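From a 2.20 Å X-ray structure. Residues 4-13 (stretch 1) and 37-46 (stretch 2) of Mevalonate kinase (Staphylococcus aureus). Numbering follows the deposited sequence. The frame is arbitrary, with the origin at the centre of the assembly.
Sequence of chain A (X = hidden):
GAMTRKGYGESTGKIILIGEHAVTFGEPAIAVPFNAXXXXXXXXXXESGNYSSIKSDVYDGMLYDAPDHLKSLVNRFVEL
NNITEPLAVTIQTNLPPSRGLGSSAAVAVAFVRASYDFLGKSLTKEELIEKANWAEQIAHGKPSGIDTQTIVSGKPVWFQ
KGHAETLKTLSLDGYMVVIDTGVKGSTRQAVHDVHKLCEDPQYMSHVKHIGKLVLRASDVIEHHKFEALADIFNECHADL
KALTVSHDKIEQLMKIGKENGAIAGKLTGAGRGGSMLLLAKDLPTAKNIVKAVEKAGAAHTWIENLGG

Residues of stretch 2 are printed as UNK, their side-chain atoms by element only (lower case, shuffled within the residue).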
# COMPACT_ATOMS: atom_id res chain seq x y z
N THR A 4 -32.16 5.03 -3.09
CA THR A 4 -30.75 4.66 -2.76
C THR A 4 -30.62 3.14 -2.58
O THR A 4 -30.71 2.63 -1.46
CB THR A 4 -30.25 5.42 -1.48
OG1 THR A 4 -30.96 4.98 -0.32
CG2 THR A 4 -30.44 6.95 -1.64
N ARG A 5 -30.38 2.43 -3.69
CA ARG A 5 -30.39 0.94 -3.71
C ARG A 5 -29.03 0.22 -3.87
O ARG A 5 -28.87 -0.86 -3.30
CB ARG A 5 -31.35 0.43 -4.79
CG ARG A 5 -32.81 0.28 -4.34
CD ARG A 5 -33.65 -0.50 -5.36
NE ARG A 5 -33.50 0.02 -6.72
CZ ARG A 5 -33.93 -0.59 -7.82
NH1 ARG A 5 -34.58 -1.76 -7.76
NH2 ARG A 5 -33.74 -0.03 -9.01
N LYS A 6 -28.10 0.75 -4.67
CA LYS A 6 -26.84 0.03 -4.93
C LYS A 6 -25.64 0.94 -5.21
O LYS A 6 -25.75 1.95 -5.90
CB LYS A 6 -27.00 -0.98 -6.07
CG LYS A 6 -25.80 -1.94 -6.23
CD LYS A 6 -26.20 -3.33 -6.74
CE LYS A 6 -26.24 -3.41 -8.26
NZ LYS A 6 -24.87 -3.40 -8.86
N GLY A 7 -24.48 0.55 -4.66
CA GLY A 7 -23.28 1.38 -4.71
C GLY A 7 -21.99 0.58 -4.71
O GLY A 7 -21.81 -0.36 -3.94
N TYR A 8 -21.07 0.97 -5.58
CA TYR A 8 -19.83 0.25 -5.78
C TYR A 8 -18.63 1.20 -5.67
O TYR A 8 -18.68 2.31 -6.18
CB TYR A 8 -19.84 -0.41 -7.17
CG TYR A 8 -18.58 -1.17 -7.45
CD1 TYR A 8 -17.62 -0.67 -8.33
CD2 TYR A 8 -18.32 -2.37 -6.80
CE1 TYR A 8 -16.44 -1.36 -8.57
CE2 TYR A 8 -17.15 -3.07 -7.04
CZ TYR A 8 -16.21 -2.56 -7.93
OH TYR A 8 -15.04 -3.25 -8.16
N GLY A 9 -17.57 0.75 -5.02
CA GLY A 9 -16.32 1.52 -4.96
C GLY A 9 -15.07 0.66 -5.02
O GLY A 9 -15.07 -0.49 -4.60
N GLU A 10 -14.00 1.24 -5.56
CA GLU A 10 -12.71 0.57 -5.66
C GLU A 10 -11.60 1.46 -5.16
O GLU A 10 -11.71 2.69 -5.19
CB GLU A 10 -12.39 0.24 -7.12
CG GLU A 10 -12.61 -1.19 -7.49
CD GLU A 10 -12.60 -1.38 -8.99
OE1 GLU A 10 -11.77 -0.75 -9.66
OE2 GLU A 10 -13.43 -2.16 -9.50
N SER A 11 -10.51 0.83 -4.75
CA SER A 11 -9.31 1.54 -4.34
C SER A 11 -8.04 0.75 -4.60
O SER A 11 -8.01 -0.48 -4.45
CB SER A 11 -9.38 1.88 -2.85
OG SER A 11 -8.30 2.72 -2.50
N THR A 12 -6.97 1.46 -4.94
CA THR A 12 -5.64 0.85 -4.98
C THR A 12 -5.06 0.87 -3.57
O THR A 12 -5.62 1.50 -2.67
CB THR A 12 -4.64 1.60 -5.88
OG1 THR A 12 -4.19 2.79 -5.21
CG2 THR A 12 -5.27 1.96 -7.21
N GLY A 13 -3.94 0.19 -3.39
CA GLY A 13 -3.12 0.35 -2.19
C GLY A 13 -2.09 1.45 -2.40
O GLY A 13 -2.23 2.28 -3.30
N UNK A 37 -2.59 -3.74 -6.18
CA UNK A 37 -3.45 -4.02 -5.02
C UNK A 37 -4.80 -3.38 -5.22
O UNK A 37 -4.88 -2.20 -5.54
N UNK A 38 -5.87 -4.15 -5.05
CA UNK A 38 -7.23 -3.67 -5.27
C UNK A 38 -8.15 -4.09 -4.13
O UNK A 38 -8.20 -5.26 -3.75
c UNK A 38 -7.14 -3.56 -7.85
n UNK A 38 -6.11 -1.57 -10.06
c UNK A 38 -6.44 -1.23 -8.64
c UNK A 38 -7.57 -2.08 -8.05
c UNK A 38 -7.79 -4.19 -6.59
N UNK A 39 -8.87 -3.11 -3.58
CA UNK A 39 -9.95 -3.37 -2.66
C UNK A 39 -11.25 -2.91 -3.32
O UNK A 39 -11.33 -1.78 -3.79
c UNK A 39 -8.46 -3.17 -0.65
c UNK A 39 -8.53 -3.25 0.87
c UNK A 39 -10.94 -2.76 -0.43
c UNK A 39 -9.72 -2.63 -1.33
N UNK A 40 -12.24 -3.80 -3.35
CA UNK A 40 -13.56 -3.52 -3.91
C UNK A 40 -14.62 -3.62 -2.82
O UNK A 40 -14.66 -4.61 -2.08
n UNK A 40 -10.95 -6.09 -7.98
c UNK A 40 -12.37 -5.77 -8.33
c UNK A 40 -13.28 -5.74 -7.11
c UNK A 40 -12.91 -4.61 -6.17
c UNK A 40 -13.90 -4.52 -5.01
N UNK A 41 -15.50 -2.62 -2.73
CA UNK A 41 -16.64 -2.66 -1.82
C UNK A 41 -17.95 -2.55 -2.60
O UNK A 41 -18.09 -1.69 -3.47
c UNK A 41 -16.56 -1.54 -0.74
c UNK A 41 -17.85 -1.49 0.10
c UNK A 41 -15.32 -1.74 0.15
N UNK A 42 -18.90 -3.42 -2.28
CA UNK A 42 -20.25 -3.38 -2.84
C UNK A 42 -21.26 -3.27 -1.69
O UNK A 42 -21.19 -4.03 -0.73
c UNK A 42 -22.31 -3.69 -5.20
c UNK A 42 -21.94 -4.80 -4.22
c UNK A 42 -20.52 -4.63 -3.67
c UNK A 42 -22.11 -6.18 -4.87
N UNK A 43 -22.19 -2.32 -1.82
CA UNK A 43 -23.26 -2.13 -0.85
C UNK A 43 -24.58 -2.31 -1.58
O UNK A 43 -24.88 -1.54 -2.50
c UNK A 43 -24.25 -0.62 0.92
c UNK A 43 -21.70 0.92 1.05
c UNK A 43 -21.81 -0.37 0.26
c UNK A 43 -23.23 -0.72 -0.22
N UNK A 44 -25.36 -3.31 -1.18
CA UNK A 44 -26.64 -3.64 -1.83
C UNK A 44 -27.83 -3.57 -0.88
O UNK A 44 -27.87 -4.32 0.09
o UNK A 44 -24.91 -7.57 -3.16
c UNK A 44 -26.60 -5.06 -2.38
c UNK A 44 -25.59 -5.31 -3.48
c UNK A 44 -25.55 -6.77 -3.89
o UNK A 44 -26.16 -7.11 -4.93
N UNK A 45 -28.79 -2.71 -1.19
CA UNK A 45 -30.09 -2.76 -0.53
C UNK A 45 -30.81 -4.04 -0.96
O UNK A 45 -30.78 -4.40 -2.13
c UNK A 45 -30.93 -1.54 -0.88
N UNK A 46 -31.41 -4.73 0.00
CA UNK A 46 -32.20 -5.94 -0.25
C UNK A 46 -33.68 -5.63 -0.01
O UNK A 46 -34.03 -4.47 0.22
c UNK A 46 -31.70 -7.08 0.66
c UNK A 46 -29.65 -8.29 1.41
c UNK A 46 -29.63 -7.14 -0.82
c UNK A 46 -30.48 -7.90 0.19

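Position 37 has backbone atoms and nothing beyond CA, so it is Gly-37. Its O accepts a weak hydrogen bond from Gly-13 N (3.3 Å, 133° at the hydrogen) and lies 3.2 Å from Thr-12 CA.

Position 38 carries four carbons in an unbranched row ending in nitrogen, which defines Lys-38. Its CE packs 3.7 Å from Thr-12 CG2, while NZ bonds elsewhere in the structure.

Position 39 has four carbons, forked at the first, with one arm two carbons long: Ile-39. Its backbone pairs with Ser-11 in both directions, Ser-11 N to Ile-39 O and Ile-39 N to Ser-11 O each measuring 2.9 Å.

Position 40 again has four carbons in a row and a terminal nitrogen, hence Lys-40. CG lies 3.2 Å from Tyr-8 OH and 3.7 Å from Glu-10 CG, so the aliphatic stem runs beside both residues. Tyr-8 OH itself donates a very short hydrogen bond to Glu-10 OE2 (2.4 Å), joining two side chains of stretch 1 next to this stem.

Position 41 shows one carbon bearing two more, three in all: Val-41. Its N reaches Gly-9 O and its O receives Gly-9 N, both at 2.9 Å, with angles of 172° and 167° that indicate nearly straight bonds.

Position 42 has four carbons forked at the second, identifying Leu-42. CB sits at the edge of the Tyr-8 ring, 4.4 Å from CD2 of Tyr-8, and CD1 comes within 4.0 Å of Lys-6 CG.

Position 43 has four carbons forked at the first, with one two-carbon arm: Ile-43. Its N donates to Gly-7 O (2.9 Å), and its O accepts from Gly-7 N (3.0 Å).

Position 44 has three carbons, the third carrying two oxygens; this is Glu-44. Its CG lies 3.9 Å from Lys-6 CD, a contact between aliphatic portions.

Position 45 has a single side-chain carbon, making it Ala-45. CB points toward stretch 1, 4.3 Å from Arg-5 CG, and N donates to Arg-5 O (2.8 Å, 162°).

Position 46 has four carbons forked at the second, so it is Leu-46; no atom of it comes within contact range of stretch 1.

The contact is an antiparallel strand pairing, with axes at 155° and 729 Å² buried in total. Paired bonds at Gly-7, Gly-9 and Ser-11 fix the register, and CA-H...O contacts fill the intervening positions, as between Lys-6 CA and Ile-43 O (3.5 Å). Side chains of Lys-38, Lys-40, Leu-42 and Glu-44 share a face with Lys-6, Tyr-8, Glu-10 and Thr-12. On the other face, Ile-39, Val-41 and Ile-43 are buried opposite Ser-11 and two glycines.

Stretch 2, residues 37-46: GKIKVLIEAL
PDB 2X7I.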